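Molybdopterin biosynthesis moeA protein (Pyrococcus horikoshii, PDB 1WU2) probably takes part in the last steps of molybdenum cofactor synthesis, helping to insert molybdenum into molybdopterin. Local coordinates at residues E23-L32 / I174-P183; N212-F223 / G298-F307. All blocks are in the same frame, centred on the assembly; numbering follows the deposited sequence.

Contact 1: E23-L32 / I174-P183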
loop_
_atom_site.group_PDB
_atom_site.type_symbol
_atom_site.label_atom_id
_atom_site.label_comp_id
_atom_site.label_asym_id
_atom_site.label_seq_id
_atom_site.Cartn_x
_atom_site.Cartn_y
_atom_site.Cartn_z
ATOM N N GLU A 23 6.326 9.380 20.373
ATOM C CA GLU A 23 5.138 8.584 20.094
ATOM C C GLU A 23 3.949 9.190 20.836
ATOM O O GLU A 23 4.000 9.363 22.052
ATOM C CB GLU A 23 5.341 7.127 20.526
ATOM C CG GLU A 23 4.259 6.180 20.021
ATOM C CD GLU A 23 4.548 4.723 20.336
ATOM O OE1 GLU A 23 5.598 4.214 19.896
ATOM O OE2 GLU A 23 3.722 4.084 21.019
ATOM N N ILE A 24 2.904 9.546 20.095
ATOM C CA ILE A 24 1.643 9.991 20.688
ATOM C C ILE A 24 1.099 8.916 21.637
ATOM O O ILE A 24 1.129 7.727 21.321
ATOM C CB ILE A 24 0.616 10.353 19.571
ATOM C CG1 ILE A 24 0.885 11.767 19.051
ATOM C CG2 ILE A 24 -0.828 10.256 20.071
ATOM C CD1 ILE A 24 0.178 12.088 17.747
ATOM N N GLU A 25 0.607 9.349 22.795
ATOM C CA GLU A 25 0.120 8.436 23.834
ATOM C C GLU A 25 -1.331 8.045 23.586
ATOM O O GLU A 25 -1.718 6.902 23.822
ATOM C CB GLU A 25 0.209 9.070 25.229
ATOM C CG GLU A 25 1.511 9.786 25.565
ATOM C CD GLU A 25 1.292 10.961 26.506
ATOM O OE1 GLU A 25 1.123 10.726 27.724
ATOM O OE2 GLU A 25 1.276 12.120 26.029
ATOM N N ASP A 26 -2.128 9.007 23.124
ATOM C CA ASP A 26 -3.580 8.852 23.038
ATOM C C ASP A 26 -4.003 7.707 22.122
ATOM O O ASP A 26 -3.445 7.531 21.041
ATOM C CB ASP A 26 -4.224 10.152 22.541
ATOM C CG ASP A 26 -4.119 11.289 23.546
ATOM O OD1 ASP A 26 -3.296 11.199 24.485
ATOM O OD2 ASP A 26 -4.825 12.319 23.469
ATOM N N THR A 27 -4.992 6.934 22.571
ATOM C CA THR A 27 -5.603 5.880 21.764
ATOM C C THR A 27 -7.124 6.037 21.727
ATOM O O THR A 27 -7.697 6.823 22.477
ATOM C CB THR A 27 -5.248 4.482 22.316
ATOM O OG1 THR A 27 -6.009 4.218 23.499
ATOM C CG2 THR A 27 -3.800 4.406 22.789
ATOM N N GLU A 28 -7.764 5.273 20.843
ATOM C CA GLU A 28 -9.222 5.222 20.743
ATOM C C GLU A 28 -9.693 3.886 20.164
ATOM O O GLU A 28 -8.973 3.234 19.411
ATOM C CB GLU A 28 -9.751 6.379 19.890
ATOM C CG GLU A 28 -9.484 6.252 18.395
ATOM C CD GLU A 28 -9.862 7.502 17.626
ATOM O OE1 GLU A 28 -9.131 7.862 16.683
ATOM O OE2 GLU A 28 -10.893 8.128 17.961
ATOM N N LYS A 29 -10.912 3.493 20.515
ATOM C CA LYS A 29 -11.484 2.238 20.046
ATOM C C LYS A 29 -12.304 2.508 18.788
ATOM O O LYS A 29 -13.264 3.278 18.820
ATOM C CB LYS A 29 -12.358 1.601 21.135
ATOM C CG LYS A 29 -11.658 0.521 21.973
ATOM C CD LYS A 29 -11.328 0.997 23.396
ATOM C CE LYS A 29 -11.414 -0.138 24.421
ATOM N NZ LYS A 29 -12.764 -0.216 25.063
ATOM N N VAL A 30 -11.908 1.884 17.680
ATOM C CA VAL A 30 -12.630 2.013 16.414
ATOM C C VAL A 30 -13.240 0.668 16.030
ATOM O O VAL A 30 -12.659 -0.374 16.322
ATOM C CB VAL A 30 -11.718 2.530 15.273
ATOM C CG1 VAL A 30 -11.126 3.888 15.638
ATOM C CG2 VAL A 30 -10.605 1.526 14.934
ATOM N N PRO A 31 -14.403 0.684 15.377
ATOM C CA PRO A 31 -15.072 -0.561 14.982
ATOM C C PRO A 31 -14.311 -1.295 13.881
ATOM O O PRO A 31 -13.564 -0.664 13.139
ATOM C CB PRO A 31 -16.438 -0.086 14.478
ATOM C CG PRO A 31 -16.220 1.314 14.056
ATOM C CD PRO A 31 -15.168 1.873 14.961
ATOM N N LEU A 32 -14.503 -2.609 13.803
ATOM C CA LEU A 32 -13.842 -3.457 12.806
ATOM C C LEU A 32 -14.021 -2.955 11.372
ATOM O O LEU A 32 -13.094 -3.027 10.568
ATOM C CB LEU A 32 -14.355 -4.901 12.913
ATOM C CG LEU A 32 -13.569 -5.878 13.796
ATOM C CD1 LEU A 32 -13.138 -5.268 15.121
ATOM C CD2 LEU A 32 -14.383 -7.145 14.035
ATOM N N ILE A 174 -13.425 -9.185 19.503
ATOM C CA ILE A 174 -13.170 -7.758 19.702
ATOM C C ILE A 174 -14.021 -6.956 18.722
ATOM O O ILE A 174 -13.814 -7.032 17.516
ATOM C CB ILE A 174 -11.666 -7.434 19.510
ATOM C CG1 ILE A 174 -10.811 -8.229 20.501
ATOM C CG2 ILE A 174 -11.401 -5.939 19.702
ATOM C CD1 ILE A 174 -9.393 -8.459 20.031
ATOM N N LYS A 175 -14.985 -6.201 19.247
ATOM C CA LYS A 175 -15.879 -5.385 18.426
ATOM C C LYS A 175 -15.220 -4.069 18.023
ATOM O O LYS A 175 -15.345 -3.626 16.877
ATOM C CB LYS A 175 -17.177 -5.092 19.182
ATOM C CG LYS A 175 -18.038 -6.320 19.452
ATOM C CD LYS A 175 -19.296 -5.949 20.226
ATOM C CE LYS A 175 -20.412 -6.970 20.036
ATOM N NZ LYS A 175 -21.748 -6.397 20.382
ATOM N N LYS A 176 -14.540 -3.440 18.979
ATOM C CA LYS A 176 -13.835 -2.183 18.745
ATOM C C LYS A 176 -12.389 -2.300 19.234
ATOM O O LYS A 176 -12.137 -2.443 20.434
ATOM C CB LYS A 176 -14.552 -1.032 19.449
ATOM C CG LYS A 176 -15.979 -0.799 18.964
ATOM C CD LYS A 176 -16.673 0.316 19.749
ATOM C CE LYS A 176 -16.214 1.701 19.301
ATOM N NZ LYS A 176 -17.220 2.380 18.438
ATOM N N VAL A 177 -11.453 -2.253 18.286
ATOM C CA VAL A 177 -10.032 -2.475 18.554
ATOM C C VAL A 177 -9.290 -1.167 18.884
ATOM O O VAL A 177 -9.474 -0.159 18.201
ATOM C CB VAL A 177 -9.353 -3.197 17.353
ATOM C CG1 VAL A 177 -9.250 -2.292 16.118
ATOM C CG2 VAL A 177 -7.986 -3.736 17.743
ATOM N N PRO A 178 -8.464 -1.176 19.931
ATOM C CA PRO A 178 -7.683 0.014 20.287
ATOM C C PRO A 178 -6.577 0.332 19.275
ATOM O O PRO A 178 -5.728 -0.513 19.005
ATOM C CB PRO A 178 -7.084 -0.347 21.653
ATOM C CG PRO A 178 -7.087 -1.832 21.706
ATOM C CD PRO A 178 -8.228 -2.291 20.868
ATOM N N VAL A 179 -6.613 1.543 18.728
ATOM C CA VAL A 179 -5.604 2.032 17.791
ATOM C C VAL A 179 -5.140 3.430 18.195
ATOM O O VAL A 179 -5.821 4.129 18.943
ATOM C CB VAL A 179 -6.143 2.067 16.338
ATOM C CG1 VAL A 179 -6.434 0.663 15.839
ATOM C CG2 VAL A 179 -7.388 2.953 16.219
ATOM N N LYS A 180 -3.979 3.839 17.698
ATOM C CA LYS A 180 -3.464 5.177 17.967
ATOM C C LYS A 180 -4.352 6.231 17.306
ATOM O O LYS A 180 -4.879 6.021 16.210
ATOM C CB LYS A 180 -2.032 5.327 17.445
ATOM C CG LYS A 180 -1.013 4.415 18.109
ATOM C CD LYS A 180 -0.552 4.952 19.450
ATOM C CE LYS A 180 0.755 4.313 19.880
ATOM N NZ LYS A 180 1.199 4.799 21.213
ATOM N N VAL A 181 -4.517 7.357 17.995
ATOM C CA VAL A 181 -5.157 8.532 17.421
ATOM C C VAL A 181 -4.246 9.057 16.319
ATOM O O VAL A 181 -3.026 9.101 16.487
ATOM C CB VAL A 181 -5.392 9.630 18.490
ATOM C CG1 VAL A 181 -5.762 10.966 17.847
ATOM C CG2 VAL A 181 -6.479 9.193 19.466
ATOM N N LYS A 182 -4.846 9.424 15.189
ATOM C CA LYS A 182 -4.110 9.957 14.051
ATOM C C LYS A 182 -3.490 11.293 14.435
ATOM O O LYS A 182 -4.206 12.186 14.891
ATOM C CB LYS A 182 -5.040 10.172 12.860
ATOM C CG LYS A 182 -5.697 8.914 12.339
ATOM C CD LYS A 182 -6.344 9.168 10.988
ATOM C CE LYS A 182 -7.046 7.934 10.460
ATOM N NZ LYS A 182 -7.549 8.161 9.079
ATOM N N PRO A 183 -2.175 11.440 14.262
ATOM C CA PRO A 183 -1.525 12.730 14.502
ATOM C C PRO A 183 -2.138 13.809 13.625
ATOM O O PRO A 183 -2.287 13.610 12.421
ATOM C CB PRO A 183 -0.065 12.479 14.096
ATOM C CG PRO A 183 0.114 11.011 14.150
ATOM C CD PRO A 183 -1.212 10.414 13.827
HETATM O O HOH W 1 -8.001 9.723 15.149
#
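V30 and E28 pair with V177 and V179 in a two-stranded antiparallel ribbon, strand 27-31 against strand 176-180, whose axes come within 4.2 Å and run at 143°. E28 and V179 exchange two backbone bonds, V30 and V177 two more; K29-P178 lies between them, with T27-K180 and P31-K176 at the two ends, all three non-hydrogen-bonded. Beyond the strand end the pairing continues with a further backbone bond from V181 N to D26 O (3.2 Å). V30 and V179 lie on the same side of the ribbon and cross at about a right angle, CG2 against CG2 at 3.7 Å. Helix 163-171 packs L169 against V177. On the other side, K29 CB and K176 CB lie 3.8 Å apart. Past the strand end, L32 CD1 comes to I174 O, and helix 163-171 touches L32 through V166 and K170. Farther along, I24 CD1 rests on P183 CB at 3.7 Å, and M318 of helix 300-319 touches both residues. K180 starts away from the partner segment, but a bend at chi2 (-80°) swings its otherwise extended chain back. K180 NZ then makes a salt bridge to E23 OE2 (2.6 Å), on the anti side of the carboxylate, and a hydrogen bond to I24 O (2.9 Å), almost in line with the C=O bond. A methionine in place of K180 would probably leave I24 O without this donor and E23 with one positive partner fewer. K157 gives E23 OE2 a second salt bridge, while E28 OE1 forms one with R38 and accepts a hydrogen bond from a water, which in turn accepts one from K182 N. The backbone ladder thus sets the register, and the lysine, held by a carboxylate and a carbonyl, ties down the end beyond T27.

Contact 2: N212-F223 / G298-F307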
loop_
_atom_site.group_PDB
_atom_site.type_symbol
_atom_site.label_atom_id
_atom_site.label_comp_id
_atom_site.label_asym_id
_atom_site.label_seq_id
_atom_site.Cartn_x
_atom_site.Cartn_y
_atom_site.Cartn_z
ATOM N N ASN A 212 0.633 21.870 -3.791
ATOM C CA ASN A 212 1.203 21.153 -2.653
ATOM C C ASN A 212 0.230 20.866 -1.521
ATOM O O ASN A 212 0.444 19.933 -0.753
ATOM C CB ASN A 212 2.398 21.918 -2.087
ATOM C CG ASN A 212 3.582 21.913 -3.024
ATOM O OD1 ASN A 212 3.661 21.097 -3.948
ATOM N ND2 ASN A 212 4.510 22.828 -2.798
ATOM N N SER A 213 -0.827 21.663 -1.414
ATOM C CA SER A 213 -1.785 21.492 -0.333
ATOM C C SER A 213 -2.501 20.159 -0.474
ATOM O O SER A 213 -2.463 19.331 0.432
ATOM C CB SER A 213 -2.809 22.625 -0.316
ATOM O OG SER A 213 -3.656 22.486 0.808
ATOM N N ILE A 214 -3.145 19.964 -1.620
ATOM C CA ILE A 214 -3.888 18.738 -1.891
ATOM C C ILE A 214 -2.980 17.502 -1.932
ATOM O O ILE A 214 -3.403 16.420 -1.532
ATOM C CB ILE A 214 -4.737 18.875 -3.192
ATOM C CG1 ILE A 214 -5.661 17.665 -3.387
ATOM C CG2 ILE A 214 -3.855 19.048 -4.425
ATOM C CD1 ILE A 214 -6.577 17.371 -2.222
HETATM N N MSE A 215 -1.738 17.664 -2.389
HETATM C CA MSE A 215 -0.798 16.544 -2.434
HETATM C C MSE A 215 -0.386 16.126 -1.032
HETATM O O MSE A 215 -0.307 14.938 -0.736
HETATM C CB MSE A 215 0.450 16.875 -3.252
HETATM C CG MSE A 215 1.379 15.672 -3.410
HETATM SE SE MSE A 215 2.955 16.030 -4.473
HETATM C CE MSE A 215 3.908 17.159 -3.218
ATOM N N LEU A 216 -0.120 17.106 -0.177
ATOM C CA LEU A 216 0.243 16.833 1.208
ATOM C C LEU A 216 -0.927 16.271 2.014
ATOM O O LEU A 216 -0.716 15.480 2.922
ATOM C CB LEU A 216 0.800 18.089 1.886
ATOM C CG LEU A 216 2.225 18.479 1.480
ATOM C CD1 LEU A 216 2.561 19.868 2.014
ATOM C CD2 LEU A 216 3.237 17.458 1.973
ATOM N N GLN A 217 -2.153 16.666 1.682
ATOM C CA GLN A 217 -3.336 16.120 2.351
ATOM C C GLN A 217 -3.404 14.610 2.126
ATOM O O GLN A 217 -3.530 13.845 3.072
ATOM C CB GLN A 217 -4.619 16.783 1.841
ATOM C CG GLN A 217 -4.866 18.162 2.427
ATOM C CD GLN A 217 -5.840 18.988 1.604
ATOM O OE1 GLN A 217 -7.045 18.731 1.616
ATOM N NE2 GLN A 217 -5.323 19.983 0.893
ATOM N N GLY A 218 -3.297 14.195 0.871
ATOM C CA GLY A 218 -3.291 12.787 0.523
ATOM C C GLY A 218 -2.138 12.008 1.130
ATOM O O GLY A 218 -2.320 10.873 1.552
ATOM N N LEU A 219 -0.958 12.621 1.172
ATOM C CA LEU A 219 0.251 11.951 1.647
ATOM C C LEU A 219 0.192 11.733 3.155
ATOM O O LEU A 219 0.634 10.696 3.658
ATOM C CB LEU A 219 1.499 12.764 1.283
ATOM C CG LEU A 219 1.983 12.698 -0.172
ATOM C CD1 LEU A 219 2.980 13.819 -0.454
ATOM C CD2 LEU A 219 2.602 11.345 -0.478
ATOM N N VAL A 220 -0.363 12.715 3.866
ATOM C CA VAL A 220 -0.542 12.627 5.310
ATOM C C VAL A 220 -1.586 11.565 5.645
ATOM O O VAL A 220 -1.414 10.809 6.595
ATOM C CB VAL A 220 -0.937 13.997 5.917
ATOM C CG1 VAL A 220 -1.435 13.849 7.357
ATOM C CG2 VAL A 220 0.245 14.954 5.879
ATOM N N GLU A 221 -2.659 11.509 4.859
ATOM C CA GLU A 221 -3.724 10.517 5.050
ATOM C C GLU A 221 -3.231 9.110 4.703
ATOM O O GLU A 221 -3.663 8.129 5.305
ATOM C CB GLU A 221 -4.966 10.866 4.211
ATOM C CG GLU A 221 -5.704 12.113 4.693
ATOM C CD GLU A 221 -6.743 12.642 3.707
ATOM O OE1 GLU A 221 -6.588 12.443 2.480
ATOM O OE2 GLU A 221 -7.725 13.272 4.163
ATOM N N LYS A 222 -2.315 9.020 3.745
ATOM C CA LYS A 222 -1.710 7.743 3.374
ATOM C C LYS A 222 -0.853 7.211 4.520
ATOM O O LYS A 222 -0.789 6.004 4.741
ATOM C CB LYS A 222 -0.863 7.900 2.107
ATOM C CG LYS A 222 -0.202 6.609 1.617
ATOM C CD LYS A 222 0.724 6.869 0.443
ATOM C CE LYS A 222 1.381 5.582 -0.031
ATOM N NZ LYS A 222 2.186 5.784 -1.266
ATOM N N PHE A 223 -0.214 8.123 5.250
ATOM C CA PHE A 223 0.704 7.763 6.322
ATOM C C PHE A 223 0.208 8.216 7.698
ATOM O O PHE A 223 0.865 9.009 8.382
ATOM C CB PHE A 223 2.096 8.329 6.025
ATOM C CG PHE A 223 2.805 7.621 4.911
ATOM C CD1 PHE A 223 3.318 6.346 5.100
ATOM C CD2 PHE A 223 2.949 8.218 3.664
ATOM C CE1 PHE A 223 3.972 5.681 4.069
ATOM C CE2 PHE A 223 3.602 7.557 2.630
ATOM C CZ PHE A 223 4.114 6.286 2.836
ATOM N N GLY A 298 8.083 24.158 -1.497
ATOM C CA GLY A 298 7.147 24.823 -2.394
ATOM C C GLY A 298 6.978 24.248 -3.788
ATOM O O GLY A 298 5.911 24.411 -4.383
ATOM N N TYR A 299 8.004 23.593 -4.321
ATOM C CA TYR A 299 7.889 22.948 -5.626
ATOM C C TYR A 299 7.555 21.462 -5.441
ATOM O O TYR A 299 8.230 20.777 -4.680
ATOM C CB TYR A 299 9.164 23.166 -6.447
ATOM C CG TYR A 299 9.202 24.553 -7.068
ATOM C CD1 TYR A 299 10.262 25.426 -6.821
ATOM C CD2 TYR A 299 8.151 25.008 -7.872
ATOM C CE1 TYR A 299 10.282 26.710 -7.374
ATOM C CE2 TYR A 299 8.163 26.280 -8.426
ATOM C CZ TYR A 299 9.228 27.126 -8.175
ATOM O OH TYR A 299 9.229 28.384 -8.729
ATOM N N PRO A 300 6.502 20.981 -6.110
ATOM C CA PRO A 300 5.955 19.638 -5.863
ATOM C C PRO A 300 6.971 18.498 -5.797
ATOM O O PRO A 300 6.898 17.689 -4.877
ATOM C CB PRO A 300 5.008 19.428 -7.048
ATOM C CG PRO A 300 4.567 20.785 -7.417
ATOM C CD PRO A 300 5.735 21.686 -7.155
ATOM N N VAL A 301 7.901 18.438 -6.742
ATOM C CA VAL A 301 8.897 17.366 -6.754
ATOM C C VAL A 301 9.745 17.417 -5.483
ATOM O O VAL A 301 10.027 16.388 -4.874
ATOM C CB VAL A 301 9.814 17.439 -7.999
ATOM C CG1 VAL A 301 10.904 16.370 -7.932
ATOM C CG2 VAL A 301 8.995 17.288 -9.280
ATOM N N SER A 302 10.137 18.624 -5.095
ATOM C CA SER A 302 10.944 18.841 -3.895
ATOM C C SER A 302 10.199 18.581 -2.575
ATOM O O SER A 302 10.798 18.107 -1.614
ATOM C CB SER A 302 11.505 20.264 -3.916
ATOM O OG SER A 302 12.339 20.510 -2.801
ATOM N N VAL A 303 8.907 18.896 -2.523
ATOM C CA VAL A 303 8.082 18.606 -1.346
ATOM C C VAL A 303 7.911 17.098 -1.156
ATOM O O VAL A 303 7.883 16.616 -0.027
ATOM C CB VAL A 303 6.679 19.268 -1.453
ATOM C CG1 VAL A 303 5.718 18.723 -0.391
ATOM C CG2 VAL A 303 6.797 20.766 -1.329
ATOM N N PHE A 304 7.792 16.369 -2.263
ATOM C CA PHE A 304 7.590 14.920 -2.244
ATOM C C PHE A 304 8.800 14.208 -1.651
ATOM O O PHE A 304 8.655 13.322 -0.814
ATOM C CB PHE A 304 7.329 14.417 -3.666
ATOM C CG PHE A 304 7.004 12.947 -3.753
ATOM C CD1 PHE A 304 5.701 12.497 -3.575
ATOM C CD2 PHE A 304 7.996 12.018 -4.050
ATOM C CE1 PHE A 304 5.395 11.147 -3.669
ATOM C CE2 PHE A 304 7.699 10.669 -4.147
ATOM C CZ PHE A 304 6.396 10.229 -3.956
ATOM N N ALA A 305 9.988 14.600 -2.094
ATOM C CA ALA A 305 11.235 14.045 -1.573
ATOM C C ALA A 305 11.416 14.387 -0.094
ATOM O O ALA A 305 11.882 13.563 0.691
ATOM C CB ALA A 305 12.409 14.560 -2.377
ATOM N N GLN A 306 11.034 15.602 0.283
ATOM C CA GLN A 306 11.109 16.029 1.675
ATOM C C GLN A 306 10.114 15.272 2.551
ATOM O O GLN A 306 10.389 15.008 3.716
ATOM C CB GLN A 306 10.865 17.531 1.787
ATOM C CG GLN A 306 12.072 18.364 1.377
ATOM C CD GLN A 306 11.754 19.841 1.250
ATOM O OE1 GLN A 306 10.588 20.245 1.322
ATOM N NE2 GLN A 306 12.790 20.653 1.062
ATOM N N PHE A 307 8.963 14.915 1.986
ATOM C CA PHE A 307 7.947 14.198 2.742
ATOM C C PHE A 307 8.397 12.762 2.992
ATOM O O PHE A 307 8.325 12.274 4.113
ATOM C CB PHE A 307 6.594 14.209 2.024
ATOM C CG PHE A 307 5.523 13.462 2.768
ATOM C CD1 PHE A 307 4.711 14.113 3.681
ATOM C CD2 PHE A 307 5.362 12.099 2.584
ATOM C CE1 PHE A 307 3.746 13.418 4.384
ATOM C CE2 PHE A 307 4.398 11.399 3.283
ATOM C CZ PHE A 307 3.589 12.056 4.184
#
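F307 is the main bump of this helix pair: its ring reaches from helix 300-307 to the turn of helix 212-222 carrying L216, L219 and V220, and to F223 just past the helix end. L219 CB sits over one face of the F307 ring, 3.8 Å from its centroid, in a CH-pi contact, while F223 CD2 comes at the ring edge, 3.5 Å from F307 CE2. The two phenyl planes are inclined at 44°. CG of F307 stands anti to the backbone N (chi1 179°), which sends the ring out to this hollow; L216 CD2 and V220 CG2 border it near CD1 and CE1. One turn earlier V303 is the next bump, its CG1 set between M215 CE and L216 CD2, each 3.7 Å away. M215, a selenomethionine, folds at chi3 so that CE also settles on P300 O at 3.5 Å. The helices run nearly parallel, 23° apart, with axes 10.7 Å from each other, and belong to the probable molybdopterin-binding domain, an alpha/beta fold in which helix 212-222 also lies on strand 184-190 of the mixed sheet through L216 and V220. At the N-terminal ends the interface turns polar. N212 ND2 makes a weak, bent bond to G298 O (2.6 Å), its OD1 lies by P300 CA, and V303 CG2 flanks the amide. L219 CD2 also meets F304 CE1 at 4.2 Å, and Y396 packs edge-to-face against the F304 ring; L369 of helix 367-371 touches both F304 and M215.

Contact 1 closes before contact 2 opens along the chain, and their centres lie 25 Å apart, with nearest atoms about 5 Å apart and no touch. Helix 300-319 connects them: its first turns form one side of contact 2, while M318 and V319 near its end pack on I24, K180 and P183 of contact 1. Strand 184-190 follows directly on 174-183 and then supports helix 212-222. Contact 1 therefore pairs a strand of the N-terminal region with the strand that runs on into 184-190, beside the end of helix 300-319, and contact 2 lies within the helical layer of the probable molybdopterin-binding domain, where L219 and I214 also meet P163 and V166 of the second subunit.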